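Side-chain contacts in shikimate 5-dehydrogenase (Mycobacterium fortuitum subsp. fortuitum DSM 46621, PDB 4XIJ), which probably catalyses the NADP-dependent interconversion of 3-dehydroshikimate and shikimate, the fourth of seven steps in chorismate biosynthesis: residues 98-103 / 108-113; 212-217 / 236-241; 201-206 / 221-226. All coordinates share one frame; numbering follows the deposited sequence. Where two conformers were deposited one is given.

Interaction 1: 98-103 / 108-113; sequences NTLVRM and WRADNT. With SO4 (sulfate ion), chain E.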
ATOM      1  N   ASN A  98       7.670  -3.864   0.406  1.00  7.56           N
ATOM      2  CA  ASN A  98       7.502  -3.568  -1.009  1.00  7.56           C
ATOM      3  C   ASN A  98       8.613  -2.672  -1.563  1.00  7.09           C
ATOM      4  O   ASN A  98       8.504  -2.186  -2.680  1.00  7.38           O
ATOM      5  CB  ASN A  98       6.142  -2.901  -1.263  1.00  7.90           C
ATOM      6  CG  ASN A  98       6.138  -1.433  -0.825  1.00  8.01           C
ATOM      7  OD1 ASN A  98       6.870  -1.071   0.085  1.00  8.45           O
ATOM      8  ND2 ASN A  98       5.358  -0.587  -1.484  1.00  9.92           N
ATOM      9  N   THR A  99       9.667  -2.467  -0.775  1.00  7.70           N
ATOM     10  CA  THR A  99      10.717  -1.507  -1.105  1.00  7.98           C
ATOM     11  C   THR A  99      12.040  -2.007  -0.593  1.00  7.34           C
ATOM     12  O   THR A  99      12.131  -2.466   0.555  1.00  8.96           O
ATOM     13  CB  THR A  99      10.467  -0.120  -0.470  1.00  7.85           C
ATOM     14  OG1 THR A  99       9.149   0.351  -0.809  1.00  8.13           O
ATOM     15  CG2 THR A  99      11.501   0.944  -0.975  1.00 10.31           C
ATOM     16  N   LEU A 100      13.057  -1.928  -1.454  1.00  7.58           N
ATOM     17  CA  LEU A 100      14.442  -2.239  -1.045  1.00  7.34           C
ATOM     18  C   LEU A 100      15.297  -1.062  -1.427  1.00  8.13           C
ATOM     19  O   LEU A 100      15.269  -0.641  -2.583  1.00  9.29           O
ATOM     20  CB  LEU A 100      14.943  -3.521  -1.711  1.00  8.54           C
ATOM     21  CG  LEU A 100      14.290  -4.817  -1.215  1.00  8.66           C
ATOM     22  CD1 LEU A 100      14.601  -5.971  -2.183  1.00 10.45           C
ATOM     23  CD2 LEU A 100      14.760  -5.104   0.211  1.00  9.68           C
ATOM     24  N   VAL A 101      15.990  -0.496  -0.442  1.00  8.86           N
ATOM     25  CA  VAL A 101      16.795   0.697  -0.709  1.00 10.97           C
ATOM     26  C   VAL A 101      18.265   0.402  -0.460  1.00 10.61           C
ATOM     27  O   VAL A 101      18.616  -0.121   0.596  1.00 11.24           O
ATOM     28  CB  VAL A 101      16.388   1.903   0.170  1.00 12.67           C
ATOM     29  CG1 VAL A 101      17.226   3.190  -0.242  1.00 13.05           C
ATOM     30  CG2 VAL A 101      14.904   2.157   0.009  1.00 14.06           C
ATOM     31  N   ARG A 102      19.144   0.775  -1.389  1.00 11.57           N
ATOM     32  CA  ARG A 102      20.564   0.603  -1.146  1.00 13.30           C
ATOM     33  C   ARG A 102      21.065   1.622  -0.078  1.00 14.34           C
ATOM     34  O   ARG A 102      20.774   2.839  -0.126  1.00 16.69           O
ATOM     35  CB  ARG A 102      21.331   0.770  -2.448  1.00 15.55           C
ATOM     36  CG  ARG A 102      22.743   0.105  -2.449  1.00 16.61           C
ATOM     37  CD  ARG A 102      22.576  -1.383  -2.303  1.00 18.39           C
ATOM     38  NE  ARG A 102      23.737  -2.186  -2.667  1.00 18.29           N
ATOM     39  CZ  ARG A 102      24.110  -2.439  -3.929  1.00 18.73           C
ATOM     40  NH1 ARG A 102      25.173  -3.206  -4.154  1.00 18.11           N
ATOM     41  NH2 ARG A 102      23.445  -1.911  -4.974  1.00 19.69           N
ATOM     42  N   MET A 103      21.770   1.087   0.910  1.00 13.24           N
ATOM     43  CA  MET A 103      22.343   1.881   1.995  0.55 14.08           C
ATOM     44  C   MET A 103      23.666   2.447   1.592  1.00 14.97           C
ATOM     45  O   MET A 103      24.324   1.884   0.686  1.00 13.98           O
ATOM     46  CB  MET A 103      22.481   1.021   3.245  0.55 14.30           C
ATOM     47  CG  MET A 103      21.160   0.636   3.895  0.55 16.38           C
ATOM     48  SD  MET A 103      20.175   2.082   4.311  0.55 18.04           S
ATOM     49  CE  MET A 103      19.219   2.205   2.816  0.55 18.12           C
ATOM     50  N   TRP A 108      21.198  -3.535   1.928  1.00  9.73           N
ATOM     51  CA  TRP A 108      19.871  -3.244   1.395  1.00 10.39           C
ATOM     52  C   TRP A 108      18.930  -3.128   2.570  1.00  9.32           C
ATOM     53  O   TRP A 108      18.906  -3.998   3.457  1.00  9.34           O
ATOM     54  CB  TRP A 108      19.382  -4.357   0.462  1.00  8.93           C
ATOM     55  CG  TRP A 108      20.004  -4.384  -0.884  1.00  8.87           C
ATOM     56  CD1 TRP A 108      21.074  -5.156  -1.300  1.00 10.30           C
ATOM     57  CD2 TRP A 108      19.594  -3.617  -2.028  1.00  8.53           C
ATOM     58  NE1 TRP A 108      21.325  -4.928  -2.637  1.00 10.67           N
ATOM     59  CE2 TRP A 108      20.443  -3.984  -3.104  1.00  9.82           C
ATOM     60  CE3 TRP A 108      18.574  -2.670  -2.262  1.00  8.88           C
ATOM     61  CZ2 TRP A 108      20.303  -3.448  -4.382  1.00 10.99           C
ATOM     62  CZ3 TRP A 108      18.442  -2.124  -3.541  1.00 10.43           C
ATOM     63  CH2 TRP A 108      19.312  -2.512  -4.581  1.00 12.35           C
ATOM     64  N   ARG A 109      18.157  -2.053   2.586  1.00  8.42           N
ATOM     65  CA  ARG A 109      17.175  -1.823   3.636  1.00  8.47           C
ATOM     66  C   ARG A 109      15.752  -2.056   3.101  1.00  7.69           C
ATOM     67  O   ARG A 109      15.338  -1.430   2.104  1.00  9.06           O
ATOM     68  CB  ARG A 109      17.319  -0.394   4.191  1.00  9.32           C
ATOM     69  CG  ARG A 109      16.355  -0.074   5.372  1.00 10.81           C
ATOM     70  CD  ARG A 109      16.555   1.409   5.841  1.00 12.64           C
ATOM     71  NE  ARG A 109      15.979   2.313   4.841  1.00 15.93           N
ATOM     72  CZ  ARG A 109      16.590   3.388   4.328  1.00 20.57           C
ATOM     73  NH1 ARG A 109      17.807   3.756   4.736  1.00 24.09           N
ATOM     74  NH2 ARG A 109      15.974   4.115   3.396  1.00 22.13           N
ATOM     75  N   ALA A 110      14.998  -2.923   3.775  1.00  8.04           N
ATOM     76  CA  ALA A 110      13.618  -3.185   3.431  1.00  7.54           C
ATOM     77  C   ALA A 110      12.655  -2.225   4.100  1.00  7.44           C
ATOM     78  O   ALA A 110      12.798  -1.936   5.284  1.00  9.03           O
ATOM     79  CB  ALA A 110      13.217  -4.584   3.837  1.00  9.30           C
ATOM     80  N   ASP A 111      11.666  -1.744   3.351  1.00  7.57           N
ATOM     81  CA  ASP A 111      10.626  -0.927   3.957  1.00  7.39           C
ATOM     82  C   ASP A 111       9.293  -1.334   3.361  1.00  7.32           C
ATOM     83  O   ASP A 111       9.237  -2.063   2.340  1.00  7.35           O
ATOM     84  CB  ASP A 111      10.894   0.579   3.744  1.00  8.07           C
ATOM     85  CG  ASP A 111      10.019   1.505   4.600  1.00  8.98           C
ATOM     86  OD1 ASP A 111       9.384   1.070   5.600  1.00  8.95           O
ATOM     87  OD2 ASP A 111      10.008   2.719   4.283  1.00 10.32           O
ATOM     88  N   ASN A 112       8.224  -0.888   3.999  1.00  9.03           N
ATOM     89  CA  ASN A 112       6.898  -1.121   3.448  1.00  8.77           C
ATOM     90  C   ASN A 112       6.172   0.202   3.245  1.00  8.74           C
ATOM     91  O   ASN A 112       5.692   0.790   4.204  1.00 11.33           O
ATOM     92  CB  ASN A 112       6.087  -2.068   4.363  1.00 10.54           C
ATOM     93  CG  ASN A 112       4.819  -2.517   3.686  1.00 11.92           C
ATOM     94  OD1 ASN A 112       4.015  -1.653   3.272  1.00 14.14           O
ATOM     95  ND2 ASN A 112       4.627  -3.851   3.514  1.00 11.66           N
ATOM     96  N   THR A 113       6.127   0.695   2.002  1.00  7.30           N
ATOM     97  CA  THR A 113       5.446   1.950   1.781  1.00  7.09           C
ATOM     98  C   THR A 113       3.979   1.759   1.392  1.00  8.31           C
ATOM     99  O   THR A 113       3.275   2.739   1.192  1.00  9.12           O
ATOM    100  CB  THR A 113       6.140   2.808   0.711  1.00  8.27           C
ATOM    101  OG1 THR A 113       5.936   2.210  -0.591  1.00  9.30           O
ATOM    102  CG2 THR A 113       7.630   2.984   1.047  1.00  8.05           C
TER
HETATM  103  S   SO4 E 304       2.859  -2.633  -4.552  0.55 20.15           S
HETATM  104  O1  SO4 E 304       1.765  -1.723  -4.987  0.55 22.24           O
HETATM  105  O2  SO4 E 304       2.327  -4.023  -4.696  0.55 17.29           O
HETATM  106  O3  SO4 E 304       4.083  -2.493  -5.394  0.55 21.55           O
HETATM  107  O4  SO4 E 304       3.279  -2.146  -3.231  0.55 17.50           O
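A beta hairpin brings strand 99-102 against strand 108-111, and just past its paired strands the amide of N98 takes hold of T113. T99 with D111 and V101 with R109 are hydrogen-bonded antiparallel pairs; V101 and R109 exchange two nearly straight backbone bonds, R109 N to V101 O being 2.8 Å at 173°. L100 with A110 and R102 with W108 are non-hydrogen-bonded pairs whose side chains share the other face. There R102 lies across one face of the W108 indole: its CD sits over the centre of the six-membered ring, 3.7 Å from the centroid, as a CH-pi contact, and the guanidinium plane is turned only 14° from the indole. The bend at R102 chi2 (64°) folds the chain over the ring, while NH2 bonds to W67 O and G64 O, and NE to G106 O. L100 is apolar and buried; its CB touches W108 CE3 at 3.8 Å and its CD2 meets A110 CB at 4.0 Å, so a branched aliphatic chain serves both neighbours. The hairpin belongs to the mixed sheet of the substrate-binding domain, with strand 67-72 alongside strand 99-102.

At the N98 end every polar atom of the amide is used. K77 NZ, T73 OG1 and N98 ND2 hold a sulfate, probably from the crystallisation liquor, and an anion in this place is consistent with the shikimate site of the family. N98 ND2 gives one hydrogen to sulfate O4 (3.1 Å) and the other to T113 OG1 (3.0 Å), lying in the amide plane. N98 OD1 accepts T113 N (2.7 Å) and T99 OG1 (2.8 Å), which come from opposite faces of its plane. These bonds fix the rotation of the amide, and T113 OG1 bonds onward to Q252 O.

Interaction 2: 212-217 / 236-241; sequences ALARVP and EAAGGE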
ATOM      1  N   ALA A 212     -25.102  -1.159   2.785  1.00 15.86           N
ATOM      2  CA  ALA A 212     -24.815  -1.348   4.209  1.00 15.43           C
ATOM      3  C   ALA A 212     -23.582  -0.553   4.663  1.00 14.99           C
ATOM      4  O   ALA A 212     -23.524  -0.141   5.802  1.00 17.17           O
ATOM      5  CB  ALA A 212     -24.630  -2.843   4.507  1.00 17.09           C
ATOM      6  N   LEU A 213     -22.615  -0.320   3.767  1.00 11.73           N
ATOM      7  CA  LEU A 213     -21.399   0.428   4.101  1.00 11.31           C
ATOM      8  C   LEU A 213     -21.531   1.917   3.809  1.00 11.31           C
ATOM      9  O   LEU A 213     -20.632   2.694   4.131  1.00 11.56           O
ATOM     10  CB  LEU A 213     -20.200  -0.128   3.325  1.00 11.04           C
ATOM     11  CG  LEU A 213     -19.825  -1.552   3.690  1.00 10.74           C
ATOM     12  CD1 LEU A 213     -18.849  -2.087   2.637  1.00 11.90           C
ATOM     13  CD2 LEU A 213     -19.196  -1.530   5.135  1.00 11.75           C
ATOM     14  N   ALA A 214     -22.639   2.319   3.210  1.00 11.44           N
ATOM     15  CA  ALA A 214     -22.816   3.703   2.734  1.00 11.94           C
ATOM     16  C   ALA A 214     -22.655   4.752   3.784  1.00 11.90           C
ATOM     17  O   ALA A 214     -22.213   5.865   3.453  1.00 11.51           O
ATOM     18  CB  ALA A 214     -24.185   3.866   2.075  1.00 12.90           C
ATOM     19  N   ARG A 215     -23.040   4.440   5.024  1.00 11.70           N
ATOM     20  CA  ARG A 215     -22.968   5.434   6.065  1.00 12.91           C
ATOM     21  C   ARG A 215     -21.598   5.610   6.712  1.00 11.27           C
ATOM     22  O   ARG A 215     -21.455   6.472   7.583  1.00 13.00           O
ATOM     23  CB  ARG A 215     -23.985   5.149   7.169  1.00 15.05           C
ATOM     24  CG  ARG A 215     -25.387   5.574   6.717  1.00 17.99           C
ATOM     25  CD  ARG A 215     -26.463   5.227   7.759  1.00 21.51           C
ATOM     26  NE  ARG A 215     -26.231   5.906   9.024  1.00 25.56           N
ATOM     27  CZ  ARG A 215     -26.820   5.576  10.166  1.00 28.04           C
ATOM     28  NH1 ARG A 215     -27.723   4.596  10.199  1.00 27.40           N
ATOM     29  NH2 ARG A 215     -26.518   6.239  11.286  1.00 29.84           N
ATOM     30  N   VAL A 216     -20.581   4.863   6.293  1.00  9.97           N
ATOM     31  CA  VAL A 216     -19.237   5.172   6.806  1.00  9.68           C
ATOM     32  C   VAL A 216     -18.802   6.524   6.225  1.00 10.24           C
ATOM     33  O   VAL A 216     -18.888   6.696   5.031  1.00 10.90           O
ATOM     34  CB  VAL A 216     -18.241   4.087   6.400  1.00 10.30           C
ATOM     35  CG1 VAL A 216     -16.842   4.442   6.915  1.00 10.74           C
ATOM     36  CG2 VAL A 216     -18.661   2.651   6.940  1.00 12.52           C
ATOM     37  N   PRO A 217     -18.415   7.493   7.083  1.00 10.28           N
ATOM     38  CA  PRO A 217     -18.262   8.857   6.561  1.00 11.26           C
ATOM     39  C   PRO A 217     -17.169   9.029   5.504  1.00 10.43           C
ATOM     40  O   PRO A 217     -17.331   9.862   4.632  1.00 11.31           O
ATOM     41  CB  PRO A 217     -17.951   9.670   7.830  1.00 12.64           C
ATOM     42  CG  PRO A 217     -18.625   8.901   8.920  1.00 13.01           C
ATOM     43  CD  PRO A 217     -18.399   7.448   8.557  1.00 12.08           C
ATOM     44  N   GLU A 236     -21.043   8.230  -1.552  1.00 11.34           N
ATOM     45  CA  GLU A 236     -21.255   9.613  -1.977  1.00 13.31           C
ATOM     46  C   GLU A 236     -22.733  10.011  -1.915  1.00 13.01           C
ATOM     47  O   GLU A 236     -23.058  11.132  -1.506  1.00 14.50           O
ATOM     48  CB  GLU A 236     -20.699   9.834  -3.399  1.00 14.81           C
ATOM     49  CG  GLU A 236     -19.174   9.834  -3.383  1.00 17.02           C
ATOM     50  CD  GLU A 236     -18.551  10.118  -4.729  1.00 21.08           C
ATOM     51  OE1 GLU A 236     -19.276  10.031  -5.751  1.00 23.54           O
ATOM     52  OE2 GLU A 236     -17.337  10.466  -4.775  1.00 22.44           O
ATOM     53  N   ALA A 237     -23.609   9.090  -2.300  1.00 12.25           N
ATOM     54  CA  ALA A 237     -25.053   9.339  -2.204  1.00 13.79           C
ATOM     55  C   ALA A 237     -25.501   9.564  -0.767  1.00 13.90           C
ATOM     56  O   ALA A 237     -26.506  10.248  -0.541  1.00 16.11           O
ATOM     57  CB  ALA A 237     -25.872   8.181  -2.846  1.00 14.71           C
ATOM     58  N   ALA A 238     -24.771   8.990   0.195  1.00 13.39           N
ATOM     59  CA  ALA A 238     -25.059   9.139   1.627  1.00 13.72           C
ATOM     60  C   ALA A 238     -24.378  10.369   2.225  1.00 14.52           C
ATOM     61  O   ALA A 238     -24.410  10.569   3.446  1.00 15.62           O
ATOM     62  CB  ALA A 238     -24.596   7.856   2.411  1.00 13.13           C
ATOM     63  N   GLY A 239     -23.751  11.190   1.384  1.00 13.65           N
ATOM     64  CA  GLY A 239     -23.120  12.397   1.899  1.00 13.52           C
ATOM     65  C   GLY A 239     -21.674  12.254   2.315  1.00 13.34           C
ATOM     66  O   GLY A 239     -21.076  13.213   2.806  1.00 15.32           O
ATOM     67  N   GLY A 240     -21.094  11.075   2.113  1.00 12.03           N
ATOM     68  CA  GLY A 240     -19.730  10.844   2.528  1.00 12.88           C
ATOM     69  C   GLY A 240     -18.684  11.095   1.457  1.00 12.18           C
ATOM     70  O   GLY A 240     -18.990  11.532   0.333  1.00 12.79           O
ATOM     71  N   GLU A 241     -17.435  10.819   1.815  1.00 10.69           N
ATOM     72  CA  GLU A 241     -16.312  10.988   0.909  1.00 12.02           C
ATOM     73  C   GLU A 241     -15.747   9.643   0.519  1.00  9.64           C
ATOM     74  O   GLU A 241     -15.481   8.798   1.392  1.00 10.04           O
ATOM     75  CB  GLU A 241     -15.209  11.823   1.584  1.00 14.94           C
ATOM     76  CG  GLU A 241     -14.005  12.027   0.638  1.00 17.73           C
ATOM     77  CD  GLU A 241     -12.820  12.732   1.277  1.00 22.17           C
ATOM     78  OE1 GLU A 241     -12.833  12.934   2.513  1.00 23.31           O
ATOM     79  OE2 GLU A 241     -11.882  13.076   0.526  1.00 24.16           O
TER
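A214 and A238 meet through their methyl groups, with the two CB atoms 4.0 Å apart. A238 CB comes nearer still to the backbone, lying 3.3 Å from A214 O. Small side chains suit both places, since the methyls already touch each other and one of them rests on a carbonyl. Further along, the contact becomes one of backbone only. E241 N gives a nearly straight hydrogen bond to P217 O (3.0 Å, 168°), and G240 CA lies 3.3 Å from the same P217 O. A beta carbon on G240 would point at the facing segment and collide with that oxygen, so glycine is what this backbone allows. P217 has no N-H to offer, but its carbonyl O accepts the bond from E241 N.

Two turns set up these partners. The segment 212-217 is bent by a type I beta turn from L213 to V216, closed by V216 N to L213 O at 3.1 Å, which places A214 beside A238 and leads P217 toward the next strand. The helix of 236-241 ends in a Schellman motif: G240 N bonds to V235 O and G239 N to E236 O (3.0 Å). G239 is the C-prime residue; at its phi of 90° a beta carbon would be jammed against the carbonyl O of A238, which by itself calls for glycine. Beyond it E241 has CG anti to the backbone N (chi1 -180°), and its extended chain takes OE1 to a salt bridge with R218.

Strand 218-221 begins right after P217 and lies beside strand 241-243 in the parallel sheet, with helix 230-237 as the crossover between them. L213 and V216 pack against V191 of helix 187-193 and against strand 128-132, while A214 also touches A234 of helix 230-237.

Interaction 3: 201-206 / 221-226; sequences IPADAA and DAIYDP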
ATOM      1  N   ILE A 201     -11.375  -5.297  -1.018  1.00 11.44           N
ATOM      2  CA  ILE A 201     -11.948  -6.367  -1.844  1.00 11.35           C
ATOM      3  C   ILE A 201     -12.375  -5.843  -3.227  1.00 10.85           C
ATOM      4  O   ILE A 201     -12.542  -4.627  -3.446  1.00 11.53           O
ATOM      5  CB  ILE A 201     -13.154  -7.019  -1.120  1.00 12.04           C
ATOM      6  CG1 ILE A 201     -14.326  -6.037  -0.935  1.00 11.78           C
ATOM      7  CG2 ILE A 201     -12.720  -7.628   0.246  1.00 11.86           C
ATOM      8  CD1 ILE A 201     -15.553  -6.739  -0.306  1.00 12.20           C
ATOM      9  N   PRO A 202     -12.585  -6.745  -4.182  1.00 11.97           N
ATOM     10  CA  PRO A 202     -12.952  -6.279  -5.526  1.00 12.45           C
ATOM     11  C   PRO A 202     -14.302  -5.549  -5.542  1.00 11.42           C
ATOM     12  O   PRO A 202     -15.189  -5.791  -4.681  1.00 12.20           O
ATOM     13  CB  PRO A 202     -13.018  -7.593  -6.351  1.00 13.73           C
ATOM     14  CG  PRO A 202     -12.044  -8.506  -5.655  1.00 13.32           C
ATOM     15  CD  PRO A 202     -12.276  -8.187  -4.173  1.00 12.81           C
ATOM     16  N   ALA A 203     -14.457  -4.655  -6.510  1.00 11.27           N
ATOM     17  CA  ALA A 203     -15.661  -3.860  -6.618  1.00 12.20           C
ATOM     18  C   ALA A 203     -16.943  -4.692  -6.684  1.00 13.03           C
ATOM     19  O   ALA A 203     -17.948  -4.306  -6.071  1.00 12.85           O
ATOM     20  CB  ALA A 203     -15.566  -2.971  -7.827  1.00 13.56           C
ATOM     21  N   ASP A 204     -16.939  -5.797  -7.433  1.00 14.02           N
ATOM     22  CA  ASP A 204     -18.156  -6.610  -7.549  1.00 15.18           C
ATOM     23  C   ASP A 204     -18.516  -7.312  -6.244  1.00 15.89           C
ATOM     24  O   ASP A 204     -19.697  -7.538  -5.968  1.00 18.73           O
ATOM     25  CB  ASP A 204     -18.019  -7.652  -8.685  1.00 18.20           C
ATOM     26  CG  ASP A 204     -17.898  -7.023 -10.066  1.00 21.76           C
ATOM     27  OD1 ASP A 204     -18.567  -5.982 -10.301  1.00 23.43           O
ATOM     28  OD2 ASP A 204     -17.136  -7.574 -10.911  1.00 23.20           O
ATOM     29  N   ALA A 205     -17.513  -7.629  -5.419  1.00 14.55           N
ATOM     30  CA  ALA A 205     -17.764  -8.193  -4.095  1.00 13.25           C
ATOM     31  C   ALA A 205     -18.291  -7.097  -3.160  1.00 12.43           C
ATOM     32  O   ALA A 205     -19.285  -7.322  -2.446  1.00 14.29           O
ATOM     33  CB  ALA A 205     -16.512  -8.819  -3.522  1.00 14.92           C
ATOM     34  N   ALA A 206     -17.624  -5.937  -3.154  1.00 11.56           N
ATOM     35  CA  ALA A 206     -18.076  -4.830  -2.301  1.00 11.57           C
ATOM     36  C   ALA A 206     -19.458  -4.303  -2.689  1.00 11.49           C
ATOM     37  O   ALA A 206     -20.181  -3.812  -1.819  1.00 11.88           O
ATOM     38  CB  ALA A 206     -17.071  -3.681  -2.319  1.00 12.42           C
ATOM     39  N   ASP A 221     -11.288   3.239  -1.002  1.00  9.30           N
ATOM     40  CA  ASP A 221     -11.510   2.049  -1.788  1.00  9.08           C
ATOM     41  C   ASP A 221     -10.208   1.746  -2.554  1.00 10.73           C
ATOM     42  O   ASP A 221      -9.727   2.586  -3.311  1.00 11.88           O
ATOM     43  CB  ASP A 221     -12.676   2.300  -2.757  1.00  9.93           C
ATOM     44  CG  ASP A 221     -13.144   1.059  -3.463  1.00 10.98           C
ATOM     45  OD1 ASP A 221     -12.505  -0.003  -3.374  1.00 10.67           O
ATOM     46  OD2 ASP A 221     -14.224   1.131  -4.077  1.00 12.23           O
ATOM     47  N   ALA A 222      -9.638   0.563  -2.351  1.00 10.14           N
ATOM     48  CA  ALA A 222      -8.419   0.169  -3.048  1.00 10.46           C
ATOM     49  C   ALA A 222      -8.636   0.088  -4.565  1.00 11.63           C
ATOM     50  O   ALA A 222      -7.677   0.198  -5.340  1.00 11.96           O
ATOM     51  CB  ALA A 222      -7.918  -1.168  -2.526  1.00 11.61           C
ATOM     52  N   ILE A 223      -9.880  -0.119  -4.981  1.00 10.91           N
ATOM     53  CA  ILE A 223     -10.192  -0.206  -6.402  1.00 10.96           C
ATOM     54  C   ILE A 223     -10.206   1.173  -7.032  1.00 12.94           C
ATOM     55  O   ILE A 223     -10.637   2.158  -6.384  1.00 13.99           O
ATOM     56  CB  ILE A 223     -11.553  -0.899  -6.607  1.00 11.11           C
ATOM     57  CG1 ILE A 223     -11.543  -2.277  -5.924  1.00 11.69           C
ATOM     58  CG2 ILE A 223     -11.897  -0.984  -8.077  1.00 12.17           C
ATOM     59  CD1 ILE A 223     -10.450  -3.208  -6.425  1.00 11.74           C
ATOM     60  N   TYR A 224      -9.741   1.272  -8.282  1.00 13.63           N
ATOM     61  CA  TYR A 224      -9.838   2.565  -8.964  1.00 13.88           C
ATOM     62  C   TYR A 224     -10.330   2.468 -10.386  1.00 15.62           C
ATOM     63  O   TYR A 224     -10.503   3.494 -11.052  1.00 17.04           O
ATOM     64  CB  TYR A 224      -8.491   3.286  -8.924  1.00 14.00           C
ATOM     65  CG  TYR A 224      -7.327   2.530  -9.516  1.00 15.62           C
ATOM     66  CD1 TYR A 224      -7.060   2.587 -10.889  1.00 17.19           C
ATOM     67  CD2 TYR A 224      -6.456   1.808  -8.706  1.00 17.33           C
ATOM     68  CE1 TYR A 224      -5.977   1.949 -11.428  1.00 19.15           C
ATOM     69  CE2 TYR A 224      -5.360   1.156  -9.254  1.00 19.28           C
ATOM     70  CZ  TYR A 224      -5.134   1.216 -10.610  1.00 20.54           C
ATOM     71  OH  TYR A 224      -4.033   0.571 -11.162  1.00 23.60           O
ATOM     72  N   ASP A 225     -10.568   1.246 -10.856  1.00 16.79           N
ATOM     73  CA  ASP A 225     -11.104   1.071 -12.198  1.00 21.31           C
ATOM     74  C   ASP A 225     -12.128  -0.045 -12.226  1.00 22.33           C
ATOM     75  O   ASP A 225     -11.870  -1.161 -11.766  1.00 22.53           O
ATOM     76  CB  ASP A 225      -9.977   0.788 -13.177  1.00 24.99           C
ATOM     77  CG  ASP A 225     -10.456   0.711 -14.605  1.00 29.42           C
ATOM     78  OD1 ASP A 225     -10.903   1.748 -15.157  1.00 31.26           O
ATOM     79  OD2 ASP A 225     -10.340  -0.388 -15.182  1.00 31.06           O
ATOM     80  N   PRO A 226     -13.328   0.261 -12.712  1.00 23.05           N
ATOM     81  CA  PRO A 226     -13.833   1.600 -13.056  1.00 22.50           C
ATOM     82  C   PRO A 226     -14.084   2.481 -11.815  1.00 21.79           C
ATOM     83  O   PRO A 226     -14.036   1.993 -10.688  1.00 23.49           O
ATOM     84  CB  PRO A 226     -15.144   1.299 -13.798  1.00 24.66           C
ATOM     85  CG  PRO A 226     -14.991  -0.137 -14.291  1.00 25.07           C
ATOM     86  CD  PRO A 226     -14.212  -0.816 -13.202  1.00 24.63           C
TER
HETATM   87  O   HOH W   1     -13.556  -2.296  -2.565  1.00 11.63           O
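I223 carries the apolar part of the contact, reaching from its loop over the chain at I201 to A203. Its CG1 lies 3.6 Å from I201 O and 3.8 Å from A203 N, so the methylene covers the backbone where helix 203-207 begins. CD1 comes to P202 CA at 4.1 Å, while CG2 meets A203 CB at 4.2 Å. The two branches are spread by the torsions: CG1 stands beside the backbone N (chi1 -56°) and CG2 anti to it, which sends CG1 toward I201 O and A203 N and CG2 toward the A203 methyl. A branched residue suits this, and alanine at 203 leaves a small methyl to be met.

Polar links run through a single water and the carboxylate of D221. The water donates to I201 O at 2.7 Å and to D221 OD1 at 2.6 Å, bridging the two segments that no direct hydrogen bond joins. D221 OD1 also accepts I223 N (3.1 Å), which approaches from above the carboxylate plane; this makes an Asx turn. OD2 bonds to T229 OG1, which holds the other end of the carboxylate.

Backbone bonds shape the platform. P202 occupies the N-cap position, and its O accepts A206 N at 2.9 Å; proline costs nothing there, since an N-H at the N-cap would have no helix carbonyl to bond. Strand 218-221 ends in D221, next to strand 196-199 in the parallel sheet, and I201 touches the glycine-rich turn probably used for NADP in this Rossmann-type domain.

Because D221 OD1 takes two donors and OD2 a third, the carboxylate is probably ionised and is held in its orientation by these bonds, and through the turn it sets I223 where its apolar branches can rest on the helix start.

Interaction 1 is a buried contact within the mixed sheet of the substrate-binding domain, whereas interactions 2 and 3 are surface contacts, and they lie on the other side of the chain's centre. The centres of interactions 2 and 3 are about 15 Å apart, and their segments alternate along the chain, with helix 203-207 followed directly by helix 210-213. Both also involve the parallel sheet around strand 218-221, one at the strand's start and the other at its end. Chemistry follows place: 98-103/108-113 relies on strand pairing, a CH-pi contact and a fully used amide, 212-217/236-241 on small methyls and one backbone bond, and 201-206/221-226 on an apolar branch with a water bridge.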